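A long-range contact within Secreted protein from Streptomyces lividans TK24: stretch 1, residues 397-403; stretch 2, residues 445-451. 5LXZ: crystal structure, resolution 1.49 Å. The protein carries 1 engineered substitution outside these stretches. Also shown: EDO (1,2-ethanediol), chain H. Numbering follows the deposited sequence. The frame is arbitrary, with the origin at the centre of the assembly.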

# COMPACT_ATOMS: atom_id res chain seq x y z
N ASP A 397 1.31 15.48 16.64
CA ASP A 397 0.12 14.66 16.72
C ASP A 397 -1.09 15.44 16.23
O ASP A 397 -1.25 16.64 16.51
CB ASP A 397 -0.17 14.18 18.16
CG ASP A 397 0.82 13.18 18.66
OD1 ASP A 397 1.72 12.77 17.90
OD2 ASP A 397 0.71 12.74 19.85
N GLY A 398 -1.95 14.74 15.49
CA GLY A 398 -3.29 15.23 15.15
C GLY A 398 -4.30 14.62 16.11
O GLY A 398 -3.96 14.09 17.19
N PRO A 399 -5.57 14.66 15.73
CA PRO A 399 -6.58 14.05 16.58
C PRO A 399 -6.43 12.54 16.65
O PRO A 399 -6.02 11.88 15.67
CB PRO A 399 -7.91 14.43 15.88
CG PRO A 399 -7.52 14.55 14.45
CD PRO A 399 -6.14 15.12 14.44
N SER A 400 -6.81 11.98 17.79
CA SER A 400 -6.73 10.55 17.96
C SER A 400 -8.00 9.79 17.64
O SER A 400 -9.10 10.33 17.75
CB SER A 400 -6.31 10.20 19.38
OG SER A 400 -5.00 10.68 19.60
N LEU A 401 -7.82 8.53 17.27
CA LEU A 401 -8.87 7.55 17.19
C LEU A 401 -9.21 7.10 18.61
O LEU A 401 -8.48 7.42 19.56
CB LEU A 401 -8.40 6.36 16.36
CG LEU A 401 -7.95 6.70 14.95
CD1 LEU A 401 -7.17 5.55 14.34
CD2 LEU A 401 -9.12 7.07 14.07
N GLU A 402 -10.27 6.34 18.75
CA GLU A 402 -10.65 5.80 20.07
C GLU A 402 -9.75 4.63 20.46
O GLU A 402 -9.41 4.51 21.63
CB GLU A 402 -12.13 5.40 20.14
CG GLU A 402 -12.55 4.80 21.48
CD GLU A 402 -13.90 4.12 21.51
OE1 GLU A 402 -14.53 3.93 20.46
OE2 GLU A 402 -14.35 3.76 22.64
N LYS A 403 -9.37 3.78 19.52
CA LYS A 403 -8.67 2.54 19.78
C LYS A 403 -7.46 2.48 18.88
O LYS A 403 -7.48 3.07 17.82
CB LYS A 403 -9.58 1.36 19.42
CG LYS A 403 -10.81 1.28 20.32
CD LYS A 403 -11.76 0.24 19.81
CE LYS A 403 -13.02 0.26 20.66
NZ LYS A 403 -13.92 -0.85 20.32
C1 EDO H . -5.33 17.55 18.30
O1 EDO H . -4.02 18.13 18.21
C2 EDO H . -6.15 18.10 17.15
O2 EDO H . -7.56 18.06 17.39
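Stretch 2 445-451: TNEFERV

How does stretch 2 run relative to stretch 1? The two lie side by side in nearly the same direction, the lines from CA 398 to CA 402 and from CA 446 to CA 450 diverging by only 19°. Stretch 2 leaves a turn at Asn 446, whose phi and psi of 55° and 38° are left-handed, and then runs on as an extended strand that includes Phe 448 and Glu 449. Stretch 1 is also drawn out from Pro 399 to Leu 401, though it forms no regular strand there. The nearest CA atoms are those of Pro 399 and Glu 447, 5.6 Å apart, yet no direct hydrogen bond joins the stretches, so the contact rests mainly on side-chain packing.

What holds the beginning of stretch 1 to the turn? A water does: it donates to Asp 397 O at 2.8 Å and accepts from Asn 446 ND2 at 2.9 Å, bridging a carbonyl and an amide that do not meet directly. The Asn 446 side chain, with chi1 in the t well, also brings OD1 to 4.3 Å from Gly 398 CA. An ethanediol molecule, probably from the crystallisation liquor, lies nearby; its O2 donates a hydrogen bond to Asn 446 O at 2.7 Å.

Which residues form the heart of the contact? Pro 399 and Phe 448 do, each with its CA-to-CB bond pointing toward the other stretch. Pro 399 CG stands over one face of the Phe 448 ring, 4.2 Å from the centroid and 28° off the normal, a CH-pi contact between CG and the aromatic face. Pro 399 CB packs 3.8 Å from Phe 448 CD2, and Pro 399 O approaches Phe 448 CE2 at 3.4 Å. Pro 399 CD also lies 3.5 Å from Asn 446 OD1.

How does the contact continue beyond the proline? The CA-to-CB bond of Ser 400 points away from stretch 2, but its carbonyl O lies at the edge of the Phe 448 ring, 3.6 Å from CD2. The CA-to-CB bond of Leu 401 points sideways, but the side chain then brings CD2 to 3.8 Å from Phe 448 CE2, adding a second apolar neighbour to the ring. At Glu 402 packing gives way to a looser attraction of opposite charges: Glu 402 OE1 is 4.4 Å from Arg 450 NH1, beyond a salt bridge, and lies well out of the guanidinium plane, so no N-H points at it.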

# COMPACT_ATOMS: atom_id res chain seq x y z
N THR A 445 -10.46 22.18 10.83
CA THR A 445 -10.61 22.18 12.29
C THR A 445 -9.60 21.27 12.99
O THR A 445 -9.45 21.29 14.21
CB THR A 445 -12.01 21.73 12.68
OG1 THR A 445 -12.21 20.38 12.24
CG2 THR A 445 -13.07 22.68 12.07
N ASN A 446 -8.89 20.45 12.21
CA ASN A 446 -8.00 19.43 12.77
C ASN A 446 -8.67 18.49 13.75
O ASN A 446 -8.05 18.04 14.72
CB ASN A 446 -6.74 20.08 13.35
CG ASN A 446 -5.59 19.10 13.53
OD1 ASN A 446 -5.43 18.13 12.79
ND2 ASN A 446 -4.75 19.37 14.49
N GLU A 447 -9.92 18.14 13.45
CA GLU A 447 -10.66 17.21 14.28
C GLU A 447 -11.30 16.12 13.48
O GLU A 447 -11.55 16.27 12.29
CB GLU A 447 -11.76 17.95 15.07
CG GLU A 447 -11.25 19.06 15.99
CD GLU A 447 -10.64 18.59 17.28
OE1 GLU A 447 -10.20 17.43 17.41
OE2 GLU A 447 -10.59 19.44 18.23
N PHE A 448 -11.62 15.04 14.17
CA PHE A 448 -12.44 13.95 13.65
C PHE A 448 -13.90 14.15 14.03
O PHE A 448 -14.21 14.61 15.13
CB PHE A 448 -12.03 12.61 14.26
CG PHE A 448 -10.82 11.97 13.64
CD1 PHE A 448 -10.80 11.69 12.29
CD2 PHE A 448 -9.79 11.49 14.44
CE1 PHE A 448 -9.72 11.03 11.73
CE2 PHE A 448 -8.70 10.84 13.88
CZ PHE A 448 -8.68 10.60 12.53
N GLU A 449 -14.77 13.77 13.10
CA GLU A 449 -16.22 13.70 13.30
C GLU A 449 -16.58 12.24 13.08
O GLU A 449 -16.32 11.71 12.01
CB GLU A 449 -16.93 14.59 12.30
CG GLU A 449 -18.44 14.43 12.26
CD GLU A 449 -19.07 15.16 11.08
OE1 GLU A 449 -18.36 15.73 10.23
OE2 GLU A 449 -20.34 15.13 10.97
N ARG A 450 -17.16 11.58 14.06
CA ARG A 450 -17.66 10.24 13.86
C ARG A 450 -18.87 10.25 12.92
O ARG A 450 -19.75 11.10 13.01
CB ARG A 450 -18.05 9.68 15.21
CG ARG A 450 -18.36 8.25 15.17
CD ARG A 450 -17.18 7.35 15.42
NE ARG A 450 -17.80 6.05 15.57
CZ ARG A 450 -18.02 5.39 16.68
NH1 ARG A 450 -17.54 5.81 17.85
NH2 ARG A 450 -18.68 4.25 16.61
N VAL A 451 -18.88 9.30 12.00
CA VAL A 451 -19.98 9.12 11.06
C VAL A 451 -20.54 7.70 11.18
O VAL A 451 -20.22 7.03 12.14
CB VAL A 451 -19.60 9.55 9.64
CG1 VAL A 451 -19.34 11.05 9.58
CG2 VAL A 451 -18.41 8.72 9.07
O HOH W 1 -1.91 18.75 14.77